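PDB 2QY1: pectate lyase II from Xanthomonas campestris pv. campestris, which probably cleaves pectate, a plant cell-wall polysaccharide, by the lyase reaction of polysaccharide lyase family 1, and is a secreted protein. Local coordinates for residues A[28-33]-A[66-71]; A[89-94]-A[117-122]; A[164-169]-A[192-197]; A[81-86]-A[101-106]. The protein carries 2 engineered substitutions. All coordinates share one frame; numbering follows the deposited sequence.

Interaction 1 of 4, residues A[28-33]-A[66-71]; sequences SAIDSY and VQIKNK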
loop_
_atom_site.group_PDB
_atom_site.type_symbol
_atom_site.label_atom_id
_atom_site.label_comp_id
_atom_site.label_asym_id
_atom_site.label_seq_id
_atom_site.Cartn_x
_atom_site.Cartn_y
_atom_site.Cartn_z
ATOM N N SER A 28 6.179 21.746 8.091
ATOM C CA SER A 28 5.971 22.896 8.975
ATOM C C SER A 28 4.526 22.989 9.465
ATOM O O SER A 28 4.285 23.250 10.646
ATOM C CB SER A 28 6.386 24.198 8.284
ATOM O OG SER A 28 6.139 25.310 9.126
ATOM N N ALA A 29 3.576 22.767 8.559
ATOM C CA ALA A 29 2.151 22.819 8.894
ATOM C C ALA A 29 1.744 21.690 9.843
ATOM O O ALA A 29 0.921 21.890 10.735
ATOM C CB ALA A 29 1.301 22.801 7.630
ATOM N N ILE A 30 2.331 20.513 9.648
ATOM C CA ILE A 30 2.143 19.385 10.563
ATOM C C ILE A 30 2.760 19.677 11.936
ATOM O O ILE A 30 2.137 19.408 12.962
ATOM C CB ILE A 30 2.709 18.069 9.966
ATOM C CG1 ILE A 30 1.870 17.640 8.763
ATOM C CG2 ILE A 30 2.722 16.941 11.003
ATOM C CD1 ILE A 30 2.582 16.710 7.826
ATOM N N ASP A 31 3.971 20.242 11.943
ATOM C CA ASP A 31 4.684 20.571 13.182
ATOM C C ASP A 31 3.927 21.596 14.033
ATOM O O ASP A 31 3.917 21.503 15.264
ATOM C CB ASP A 31 6.094 21.107 12.886
ATOM C CG ASP A 31 7.021 20.067 12.254
ATOM O OD1 ASP A 31 6.695 18.856 12.233
ATOM O OD2 ASP A 31 8.099 20.474 11.770
ATOM N N SER A 32 3.299 22.567 13.369
ATOM C CA SER A 32 2.563 23.645 14.037
ATOM C C SER A 32 1.203 23.191 14.569
ATOM O O SER A 32 0.674 23.769 15.516
ATOM C CB SER A 32 2.370 24.824 13.078
ATOM O OG SER A 32 3.617 25.354 12.664
ATOM N N TYR A 33 0.654 22.155 13.945
ATOM C CA TYR A 33 -0.656 21.598 14.273
ATOM C C TYR A 33 -0.706 21.053 15.705
ATOM O O TYR A 33 0.241 20.414 16.164
ATOM C CB TYR A 33 -0.979 20.509 13.245
ATOM C CG TYR A 33 -2.265 19.733 13.430
ATOM C CD1 TYR A 33 -3.486 20.380 13.633
ATOM C CD2 TYR A 33 -2.264 18.341 13.345
ATOM C CE1 TYR A 33 -4.666 19.654 13.783
ATOM C CE2 TYR A 33 -3.432 17.611 13.487
ATOM C CZ TYR A 33 -4.628 18.269 13.706
ATOM O OH TYR A 33 -5.782 17.535 13.843
ATOM N N VAL A 66 8.012 13.266 4.713
ATOM C CA VAL A 66 7.135 14.013 5.607
ATOM C C VAL A 66 6.656 13.082 6.725
ATOM O O VAL A 66 6.260 11.943 6.466
ATOM C CB VAL A 66 5.929 14.617 4.842
ATOM C CG1 VAL A 66 4.958 15.290 5.797
ATOM C CG2 VAL A 66 6.405 15.619 3.807
ATOM N N GLN A 67 6.700 13.564 7.964
ATOM C CA GLN A 67 6.319 12.745 9.116
ATOM C C GLN A 67 5.076 13.292 9.809
ATOM O O GLN A 67 5.053 14.457 10.223
ATOM C CB GLN A 67 7.458 12.688 10.135
ATOM C CG GLN A 67 8.861 12.787 9.554
ATOM C CD GLN A 67 9.649 11.512 9.715
ATOM O OE1 GLN A 67 9.502 10.566 8.945
ATOM N NE2 GLN A 67 10.506 11.485 10.721
ATOM N N ILE A 68 4.050 12.453 9.927
ATOM C CA ILE A 68 2.939 12.711 10.838
ATOM C C ILE A 68 3.148 11.800 12.044
ATOM O O ILE A 68 2.925 10.592 11.964
ATOM C CB ILE A 68 1.555 12.429 10.199
ATOM C CG1 ILE A 68 1.323 13.316 8.973
ATOM C CG2 ILE A 68 0.434 12.642 11.225
ATOM C CD1 ILE A 68 0.131 12.872 8.115
ATOM N N LYS A 69 3.595 12.383 13.150
ATOM C CA LYS A 69 3.949 11.606 14.333
ATOM C C LYS A 69 3.136 12.040 15.547
ATOM O O LYS A 69 3.181 13.203 15.950
ATOM C CB LYS A 69 5.448 11.730 14.612
ATOM C CG LYS A 69 5.949 10.916 15.798
ATOM C CD LYS A 69 7.437 10.651 15.643
ATOM C CE LYS A 69 8.070 10.183 16.931
ATOM N NZ LYS A 69 9.554 10.147 16.811
ATOM N N ASN A 70 2.403 11.089 16.122
ATOM C CA ASN A 70 1.564 11.340 17.302
ATOM C C ASN A 70 0.566 12.481 17.108
ATOM O O ASN A 70 0.287 13.247 18.035
ATOM C CB ASN A 70 2.422 11.565 18.558
ATOM C CG ASN A 70 2.658 10.288 19.341
ATOM O OD1 ASN A 70 3.218 9.316 18.826
ATOM N ND2 ASN A 70 2.226 10.283 20.599
ATOM N N LYS A 71 0.041 12.591 15.890
ATOM C CA LYS A 71 -0.981 13.585 15.571
ATOM C C LYS A 71 -2.108 12.935 14.777
ATOM O O LYS A 71 -1.877 11.992 14.018
ATOM C CB LYS A 71 -0.376 14.783 14.833
ATOM C CG LYS A 71 0.674 15.525 15.666
ATOM C CD LYS A 71 0.983 16.918 15.164
ATOM C CE LYS A 71 2.080 17.533 16.025
ATOM N NZ LYS A 71 2.432 18.915 15.614
#

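Interaction 2 of 4, residues A[89-94]-A[117-122]; sequences RVVGNA and SLEGNS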
loop_
_atom_site.group_PDB
_atom_site.type_symbol
_atom_site.label_atom_id
_atom_site.label_comp_id
_atom_site.label_asym_id
_atom_site.label_seq_id
_atom_site.Cartn_x
_atom_site.Cartn_y
_atom_site.Cartn_z
ATOM N N ARG A 89 5.158 9.435 6.077
ATOM C CA ARG A 89 5.229 8.482 7.169
ATOM C C ARG A 89 4.218 8.844 8.255
ATOM O O ARG A 89 4.168 9.988 8.705
ATOM C CB ARG A 89 6.641 8.509 7.733
ATOM C CG ARG A 89 7.053 7.295 8.492
ATOM C CD ARG A 89 8.478 7.519 8.967
ATOM N NE ARG A 89 8.878 6.555 9.976
ATOM C CZ ARG A 89 9.811 6.774 10.894
ATOM N NH1 ARG A 89 10.102 5.824 11.767
ATOM N NH2 ARG A 89 10.447 7.939 10.945
ATOM N N VAL A 90 3.410 7.871 8.667
ATOM C CA VAL A 90 2.485 8.053 9.791
ATOM C C VAL A 90 2.911 7.115 10.917
ATOM O O VAL A 90 2.943 5.899 10.743
ATOM C CB VAL A 90 1.010 7.802 9.395
ATOM C CG1 VAL A 90 0.090 8.054 10.582
ATOM C CG2 VAL A 90 0.605 8.692 8.223
ATOM N N VAL A 91 3.246 7.685 12.071
ATOM C CA VAL A 91 3.906 6.902 13.111
ATOM C C VAL A 91 3.386 7.171 14.537
ATOM O O VAL A 91 3.041 8.305 14.897
ATOM C CB VAL A 91 5.473 7.004 12.975
ATOM C CG1 VAL A 91 5.940 8.444 12.999
ATOM C CG2 VAL A 91 6.202 6.171 14.020
ATOM N N GLY A 92 3.302 6.101 15.321
ATOM C CA GLY A 92 2.958 6.185 16.737
ATOM C C GLY A 92 1.477 6.370 17.001
ATOM O O GLY A 92 0.635 5.825 16.284
ATOM N N ASN A 93 1.171 7.146 18.040
ATOM C CA ASN A 93 -0.203 7.414 18.456
ATOM C C ASN A 93 -0.876 8.405 17.501
ATOM O O ASN A 93 -1.141 9.556 17.854
ATOM C CB ASN A 93 -0.216 7.933 19.901
ATOM C CG ASN A 93 -1.593 7.880 20.539
ATOM O OD1 ASN A 93 -2.513 7.236 20.031
ATOM N ND2 ASN A 93 -1.738 8.561 21.667
ATOM N N ALA A 94 -1.147 7.935 16.288
ATOM C CA ALA A 94 -1.651 8.774 15.209
ATOM C C ALA A 94 -2.853 8.102 14.562
ATOM O O ALA A 94 -2.737 6.995 14.037
ATOM C CB ALA A 94 -0.551 9.012 14.176
ATOM N N SER A 117 4.275 5.042 4.414
ATOM C CA SER A 117 4.603 4.117 5.490
ATOM C C SER A 117 3.804 4.410 6.747
ATOM O O SER A 117 3.778 5.544 7.227
ATOM C CB SER A 117 6.102 4.170 5.802
ATOM O OG SER A 117 6.415 3.368 6.929
ATOM N N LEU A 118 3.162 3.371 7.273
ATOM C CA LEU A 118 2.411 3.455 8.514
ATOM C C LEU A 118 3.097 2.563 9.538
ATOM O O LEU A 118 3.355 1.392 9.267
ATOM C CB LEU A 118 0.967 2.988 8.288
ATOM C CG LEU A 118 0.238 3.459 7.022
ATOM C CD1 LEU A 118 -1.137 2.794 6.909
ATOM C CD2 LEU A 118 0.109 4.981 6.975
ATOM N N GLU A 119 3.404 3.106 10.712
ATOM C CA GLU A 119 4.167 2.328 11.691
ATOM C C GLU A 119 3.806 2.563 13.149
ATOM O O GLU A 119 3.792 3.697 13.635
ATOM C CB GLU A 119 5.680 2.495 11.480
ATOM C CG GLU A 119 6.098 3.829 10.882
ATOM C CD GLU A 119 7.525 3.818 10.376
ATOM O OE1 GLU A 119 8.427 3.434 11.149
ATOM O OE2 GLU A 119 7.741 4.201 9.204
ATOM N N GLY A 120 3.524 1.463 13.840
ATOM C CA GLY A 120 3.390 1.487 15.285
ATOM C C GLY A 120 4.759 1.588 15.930
ATOM O O GLY A 120 5.770 1.217 15.326
ATOM N N ASN A 121 4.790 2.117 17.148
ATOM C CA ASN A 121 5.989 2.104 17.980
ATOM C C ASN A 121 5.601 2.007 19.456
ATOM O O ASN A 121 4.445 1.710 19.767
ATOM C CB ASN A 121 6.914 3.305 17.683
ATOM C CG ASN A 121 6.237 4.665 17.892
ATOM O OD1 ASN A 121 6.668 5.672 17.325
ATOM N ND2 ASN A 121 5.196 4.701 18.704
ATOM N N SER A 122 6.551 2.252 20.355
ATOM C CA SER A 122 6.296 2.143 21.792
ATOM C C SER A 122 5.250 3.143 22.303
ATOM O O SER A 122 4.664 2.936 23.366
ATOM C CB SER A 122 7.599 2.271 22.591
ATOM O OG SER A 122 8.251 3.499 22.319
#

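Interaction 3 of 4, residues A[164-169]-A[192-197]; sequences VTVSYN and ARTTYH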
loop_
_atom_site.group_PDB
_atom_site.type_symbol
_atom_site.label_atom_id
_atom_site.label_comp_id
_atom_site.label_asym_id
_atom_site.label_seq_id
_atom_site.Cartn_x
_atom_site.Cartn_y
_atom_site.Cartn_z
ATOM N N VAL A 164 -7.418 -0.136 8.352
ATOM C CA VAL A 164 -6.885 0.644 7.244
ATOM C C VAL A 164 -7.553 0.209 5.946
ATOM O O VAL A 164 -7.763 -0.985 5.715
ATOM C CB VAL A 164 -5.345 0.448 7.124
ATOM C CG1 VAL A 164 -4.779 1.166 5.902
ATOM C CG2 VAL A 164 -4.643 0.932 8.397
ATOM N N THR A 165 -7.901 1.186 5.112
ATOM C CA THR A 165 -8.321 0.919 3.743
ATOM C C THR A 165 -7.279 1.460 2.767
ATOM O O THR A 165 -6.907 2.635 2.819
ATOM C CB THR A 165 -9.720 1.497 3.429
ATOM O OG1 THR A 165 -10.716 0.717 4.097
ATOM C CG2 THR A 165 -10.005 1.462 1.927
ATOM N N VAL A 166 -6.807 0.570 1.900
ATOM C CA VAL A 166 -5.875 0.899 0.836
ATOM C C VAL A 166 -6.659 0.704 -0.463
ATOM O O VAL A 166 -6.830 -0.427 -0.924
ATOM C CB VAL A 166 -4.632 -0.039 0.883
ATOM C CG1 VAL A 166 -3.679 0.239 -0.266
ATOM C CG2 VAL A 166 -3.908 0.087 2.227
ATOM N N SER A 167 -7.151 1.802 -1.037
ATOM C CA SER A 167 -8.086 1.717 -2.160
ATOM C C SER A 167 -7.750 2.622 -3.346
ATOM O O SER A 167 -7.248 3.732 -3.171
ATOM C CB SER A 167 -9.513 1.997 -1.685
ATOM O OG SER A 167 -9.600 3.268 -1.057
ATOM N N TYR A 168 -8.041 2.125 -4.550
ATOM C CA TYR A 168 -7.893 2.884 -5.800
ATOM C C TYR A 168 -6.507 3.496 -6.013
ATOM O O TYR A 168 -6.380 4.558 -6.624
ATOM C CB TYR A 168 -8.970 3.970 -5.914
ATOM C CG TYR A 168 -10.384 3.439 -5.961
ATOM C CD1 TYR A 168 -10.979 3.100 -7.173
ATOM C CD2 TYR A 168 -11.131 3.286 -4.794
ATOM C CE1 TYR A 168 -12.282 2.618 -7.225
ATOM C CE2 TYR A 168 -12.439 2.798 -4.837
ATOM C CZ TYR A 168 -13.001 2.466 -6.056
ATOM O OH TYR A 168 -14.288 1.984 -6.112
ATOM N N ASN A 169 -5.475 2.835 -5.496
ATOM C CA ASN A 169 -4.104 3.256 -5.754
ATOM C C ASN A 169 -3.539 2.633 -7.026
ATOM O O ASN A 169 -4.009 1.553 -7.448
ATOM C CB ASN A 169 -3.207 2.920 -4.561
ATOM C CG ASN A 169 -3.570 3.708 -3.317
ATOM O OD1 ASN A 169 -3.462 4.934 -3.292
ATOM N ND2 ASN A 169 -4.004 3.005 -2.278
ATOM N N ALA A 192 -3.491 -6.223 12.936
ATOM C CA ALA A 192 -3.722 -5.631 11.618
ATOM C C ALA A 192 -5.045 -6.078 10.998
ATOM O O ALA A 192 -5.360 -7.271 10.958
ATOM C CB ALA A 192 -2.561 -5.930 10.676
ATOM N N ARG A 193 -5.817 -5.095 10.545
ATOM C CA ARG A 193 -7.071 -5.322 9.841
ATOM C C ARG A 193 -7.056 -4.385 8.643
ATOM O O ARG A 193 -7.222 -3.174 8.796
ATOM C CB ARG A 193 -8.271 -5.013 10.748
ATOM C CG ARG A 193 -8.364 -5.845 12.034
ATOM C CD ARG A 193 -8.682 -7.305 11.748
ATOM N NE ARG A 193 -8.886 -8.077 12.974
ATOM C CZ ARG A 193 -7.921 -8.709 13.639
ATOM N NH1 ARG A 193 -6.665 -8.668 13.207
ATOM N NH2 ARG A 193 -8.215 -9.385 14.743
ATOM N N THR A 194 -6.843 -4.947 7.456
ATOM C CA THR A 194 -6.590 -4.149 6.260
ATOM C C THR A 194 -7.469 -4.564 5.087
ATOM O O THR A 194 -7.582 -5.750 4.766
ATOM C CB THR A 194 -5.110 -4.250 5.825
ATOM O OG1 THR A 194 -4.265 -4.253 6.983
ATOM C CG2 THR A 194 -4.725 -3.086 4.915
ATOM N N THR A 195 -8.082 -3.576 4.445
ATOM C CA THR A 195 -8.804 -3.811 3.206
ATOM C C THR A 195 -8.024 -3.200 2.043
ATOM O O THR A 195 -7.779 -1.995 2.022
ATOM C CB THR A 195 -10.230 -3.224 3.255
ATOM O OG1 THR A 195 -10.899 -3.685 4.437
ATOM C CG2 THR A 195 -11.024 -3.643 2.024
ATOM N N TYR A 196 -7.622 -4.045 1.097
ATOM C CA TYR A 196 -7.022 -3.600 -0.157
ATOM C C TYR A 196 -8.049 -3.786 -1.265
ATOM O O TYR A 196 -8.391 -4.922 -1.596
ATOM C CB TYR A 196 -5.791 -4.441 -0.507
ATOM C CG TYR A 196 -4.640 -4.395 0.478
ATOM C CD1 TYR A 196 -4.583 -5.277 1.557
ATOM C CD2 TYR A 196 -3.589 -3.496 0.305
ATOM C CE1 TYR A 196 -3.517 -5.249 2.449
ATOM C CE2 TYR A 196 -2.518 -3.459 1.191
ATOM C CZ TYR A 196 -2.489 -4.334 2.260
ATOM O OH TYR A 196 -1.432 -4.302 3.137
ATOM N N HIS A 197 -8.550 -2.698 -1.846
ATOM C CA HIS A 197 -9.505 -2.850 -2.950
ATOM C C HIS A 197 -9.385 -1.828 -4.072
ATOM O O HIS A 197 -8.984 -0.684 -3.849
ATOM C CB HIS A 197 -10.950 -2.955 -2.442
ATOM C CG HIS A 197 -11.532 -1.664 -1.958
ATOM N ND1 HIS A 197 -12.272 -0.832 -2.771
ATOM C CD2 HIS A 197 -11.503 -1.072 -0.741
ATOM C CE1 HIS A 197 -12.663 0.223 -2.079
ATOM N NE2 HIS A 197 -12.211 0.100 -0.844
HETATM O O HOH W 1 -12.561 2.929 -0.233
#

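Interaction 4 of 4, residues A[81-86]-A[101-106]; sequences GSAANF and NMTIGL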
loop_
_atom_site.group_PDB
_atom_site.type_symbol
_atom_site.label_atom_id
_atom_site.label_comp_id
_atom_site.label_asym_id
_atom_site.label_seq_id
_atom_site.Cartn_x
_atom_site.Cartn_y
_atom_site.Cartn_z
ATOM N N GLY A 81 -2.796 17.312 -10.745
ATOM C CA GLY A 81 -1.569 17.647 -11.454
ATOM C C GLY A 81 -0.344 17.739 -10.565
ATOM O O GLY A 81 0.770 17.906 -11.066
ATOM N N SER A 82 -0.543 17.637 -9.250
ATOM C CA SER A 82 0.566 17.693 -8.294
ATOM C C SER A 82 1.408 16.426 -8.345
ATOM O O SER A 82 0.903 15.343 -8.644
ATOM C CB SER A 82 0.062 17.932 -6.864
ATOM O OG SER A 82 -0.654 16.813 -6.367
ATOM N N ALA A 83 2.696 16.575 -8.053
ATOM C CA ALA A 83 3.621 15.452 -8.012
ATOM C C ALA A 83 4.670 15.692 -6.933
ATOM O O ALA A 83 5.158 16.817 -6.766
ATOM C CB ALA A 83 4.279 15.252 -9.367
ATOM N N ALA A 84 5.008 14.623 -6.212
ATOM C CA ALA A 84 5.946 14.674 -5.096
ATOM C C ALA A 84 7.143 13.759 -5.317
ATOM O O ALA A 84 6.989 12.624 -5.766
ATOM C CB ALA A 84 5.236 14.283 -3.803
ATOM N N ASN A 85 8.329 14.272 -4.996
ATOM C CA ASN A 85 9.545 13.470 -4.897
ATOM C C ASN A 85 9.919 13.298 -3.421
ATOM O O ASN A 85 11.094 13.325 -3.044
ATOM C CB ASN A 85 10.683 14.121 -5.690
ATOM C CG ASN A 85 11.886 13.202 -5.866
ATOM O OD1 ASN A 85 11.760 12.053 -6.301
ATOM N ND2 ASN A 85 13.060 13.711 -5.530
ATOM N N PHE A 86 8.892 13.139 -2.593
ATOM C CA PHE A 86 9.061 12.853 -1.170
ATOM C C PHE A 86 8.005 11.849 -0.724
ATOM O O PHE A 86 6.921 11.785 -1.307
ATOM C CB PHE A 86 8.993 14.137 -0.322
ATOM C CG PHE A 86 7.698 14.901 -0.457
ATOM C CD1 PHE A 86 6.595 14.579 0.331
ATOM C CD2 PHE A 86 7.587 15.954 -1.364
ATOM C CE1 PHE A 86 5.400 15.287 0.211
ATOM C CE2 PHE A 86 6.398 16.670 -1.489
ATOM C CZ PHE A 86 5.302 16.336 -0.702
ATOM N N ASN A 101 -4.772 11.267 -3.524
ATOM C CA ASN A 101 -4.428 11.978 -4.771
ATOM C C ASN A 101 -2.972 12.453 -4.878
ATOM O O ASN A 101 -2.678 13.440 -5.566
ATOM C CB ASN A 101 -5.410 13.137 -5.029
ATOM C CG ASN A 101 -5.650 13.386 -6.512
ATOM O OD1 ASN A 101 -5.926 12.458 -7.273
ATOM N ND2 ASN A 101 -5.556 14.646 -6.924
ATOM N N MET A 102 -2.063 11.756 -4.194
ATOM C CA MET A 102 -0.639 12.063 -4.296
ATOM C C MET A 102 0.016 11.228 -5.387
ATOM O O MET A 102 -0.266 10.036 -5.522
ATOM C CB MET A 102 0.083 11.818 -2.965
ATOM C CG MET A 102 -0.299 12.778 -1.844
ATOM S SD MET A 102 0.282 14.459 -2.127
ATOM C CE MET A 102 1.990 14.317 -1.591
ATOM N N THR A 103 0.879 11.869 -6.169
ATOM C CA THR A 103 1.724 11.171 -7.129
ATOM C C THR A 103 3.144 11.193 -6.578
ATOM O O THR A 103 3.769 12.257 -6.479
ATOM C CB THR A 103 1.642 11.809 -8.532
ATOM O OG1 THR A 103 0.294 11.721 -9.013
ATOM C CG2 THR A 103 2.566 11.100 -9.512
ATOM N N ILE A 104 3.629 10.010 -6.203
ATOM C CA ILE A 104 4.893 9.848 -5.485
ATOM C C ILE A 104 5.831 8.963 -6.315
ATOM O O ILE A 104 5.555 7.780 -6.523
ATOM C CB ILE A 104 4.658 9.230 -4.073
ATOM C CG1 ILE A 104 3.700 10.107 -3.246
ATOM C CG2 ILE A 104 5.986 9.025 -3.334
ATOM C CD1 ILE A 104 3.250 9.499 -1.921
ATOM N N GLY A 105 6.934 9.539 -6.792
ATOM C CA GLY A 105 7.811 8.817 -7.707
ATOM C C GLY A 105 9.303 8.938 -7.470
ATOM O O GLY A 105 9.793 9.975 -7.016
ATOM N N LEU A 106 10.013 7.851 -7.782
ATOM C CA LEU A 106 11.476 7.813 -7.846
ATOM C C LEU A 106 12.173 8.464 -6.648
ATOM O O LEU A 106 13.024 9.350 -6.806
ATOM C CB LEU A 106 11.961 8.421 -9.169
ATOM C CG LEU A 106 11.594 7.644 -10.439
ATOM C CD1 LEU A 106 11.653 8.559 -11.658
ATOM C CD2 LEU A 106 12.511 6.433 -10.617
HETATM O O HOH W 2 1.131 14.788 -5.368
HETATM O O HOH W 3 -1.290 13.897 -8.027
#

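Interaction 1 of 4, residues A[28-33]-A[66-71]
Lys71 reaches back from the turn that follows strand 66-69 and sets its ammonium group against the C-terminal end of helix 28-32. NZ donates to the carbonyl O of Ile30 at 2.7 Å, lying in the carbonyl plane on a lone pair, and NZ also donates to the carbonyl O of Tyr33 at 2.7 Å. The carbonyl O of Asp31 lies 3.0 Å from the same NZ. Because these carbonyls lie at the end of the helix, with Tyr33 the first residue to leave helical angles, the ammonium sits where the helix dipole would probably favour a positive charge. The lysine gets there with CG beside its backbone N (chi1 -62°) and the rest of the chain extended. On the way CD passes 4.0 Å from CD2 of Tyr33, the two side chains running in opposite directions.

The apolar half belongs to Ile30, whose CD1 is pressed to 3.4 Å from CG1 of Val66, tighter than usual van der Waals contact, and also touches Ile68. Its CG2 branch, anti to the backbone N, rests against the carbonyl O of Gln67. Helix and strand run nearly parallel, 16° apart with axes 8.7 Å from each other, an arrangement consistent with the N-terminal helix that caps the open end of the parallel beta-helix in this family. Leu41 of strand 39-43 also meets Ile30. Further out, Tyr33 OH is tied to Ser72 O and Gly38 N, while Gln27, one helical turn before Asp31, bonds Asp31 OD1 through NE2 and receives the backbone N-H of Gln67 on OE1.

Interaction 2 of 4, residues A[89-94]-A[117-122]
Arg89 and Glu119 lock together across two neighbouring strands on the face that also carries Ser117 and Val91. The arginine leaves with CG anti to its backbone N (chi1 -158°) and stays extended to NE, whereas Glu119 has an off-rotamer chi1 of 29° and is extended beyond CG, so the two chains cross at about a right angle. The grip is side-on: NE donates to OE2 of Glu119 at 2.7 Å and NH1 to OE1 of Glu119 at 3.0 Å. Both oxygens lie near the guanidinium plane but are met from above the carboxylate plane, the groups being turned 63° apart. Ser117 OG gives OE2 of Glu119 a second donor at 2.8 Å, which would further stabilise the buried carboxylate as an anion.

Strands 89-91 and 117-119 are parallel neighbours contributed by successive coils to one sheet of the beta-helix, with Val90 N bonded to Ser117 O at 2.8 Å, Glu119 N to Val90 O, and Gly92 N to Glu119 O. On the face with Val90 and Leu118, Leu118 folds CD2 to 3.8 Å from CB of Val90, the side chains alongside and pointing the same way. Val91 places CG1 in the crowded position, and its CG2 lies against the Asn121 side chain, the two side chains crossing at about a right angle.

Interaction 3 of 4, residues A[164-169]-A[192-197]
One face of the His197 imidazole is covered by Ser167 CB, which stands 3.7 Å from the ring centroid, 22° off the normal, in a CH-pi contact offset toward the rim. Thr165 CG2 approaches the same ring obliquely near NE2, and the Tyr168 ring comes in at CE1, its plane 79° from that of the imidazole and the centroids 5.6 Å apart. The crowded position of His197 CG, between backbone N and carbonyl carbon (chi1 74°), turns the ring across to Ser167 of the adjacent strand. On the other face of the sheet Tyr196 lies alongside Val166, ring atom CD2 being 3.7 Å from Val166 CB.

Beneath these groups the strands 164-167 and 193-197 pair in parallel register, as successive coils of a beta-helix do. The bond from Val166 N to Thr195 O is 2.7 Å long and nearly straight. The last link, Tyr168 N to His197 O at 3.0 Å, extends the pairing past strand 164-167.

One water bridges the two strands, 2.9 Å from His197 NE2 and donating to Ser167 OG. That hydroxyl is held in turn by Asp132 OD1 and Trp130 NE1, so NE2 of the buried imidazole is satisfied by an anchored water, and the polar network helps to fix this edge of the ring.

Interaction 4 of 4, residues A[81-86]-A[101-106]
Met102 bends at both chi2 and chi3 (-69° and -81°) and so delivers its terminal methyl into the apolar centre. There CE lies 3.9 Å from CB of Ala84 and 4.0 Å from CE1 of Phe86, whose side chain it crosses at about a right angle. Phe86 holds CG in the crowded position between backbone N and carbonyl carbon (chi1 59°), which folds the ring back so that Ala84 CB rests over one face, toward the rim. Tyr43 meets this ring edge-to-face and also touches Ala84 and Met102. On the flank, Ile104 CG2 packs against the carbonyl O of Phe86, a buried oxygen for which the model has no partner.

Around this centre the backbones join through a single bridge of Ala84 with Ile104. Ala84 N donates to Thr103 O at 2.7 Å, almost along the C=O axis, and Gly105 N reaches Ala84 O at 3.3 Å.

Toward Ser82 the two backbones separate and two waters span the gap. One donates to Ser82 OG, which is also hydrogen-bonded to Ala79 O, and accepts from Thr103 N at 3.0 Å; the other donates to Ser82 O and to Asn101 O while accepting from Thr103 OG1 at 2.9 Å. Such a partly paired loop beside strand 103-105 fits the turns connecting the sheets of a parallel beta-helix.

Overall arrangement
All four contacts belong to the right-handed parallel beta-helix expected of polysaccharide lyase family 1. Interactions 1 and 2 are continuous: their centres are about 12 Å apart, strands 65-69 and 87-91 are neighbours, and Ile68 N lies 2.8 Å from Arg89 O. Interaction 4 supplies the loop that leads into strand 87-91, and its Phe86 CD1 packs 3.6 Å from Val66 CG2 of interaction 1. Interaction 3 lies nearest the chain's centre; Leu118 CD1 of interaction 2 meets its Val164 CG1 at 4.1 Å, across the interior. Interactions 3 and 4 do not touch, their nearest atoms being about 6 Å apart, although strands 97-105 and 164-174 are both bonded to strand 129-137.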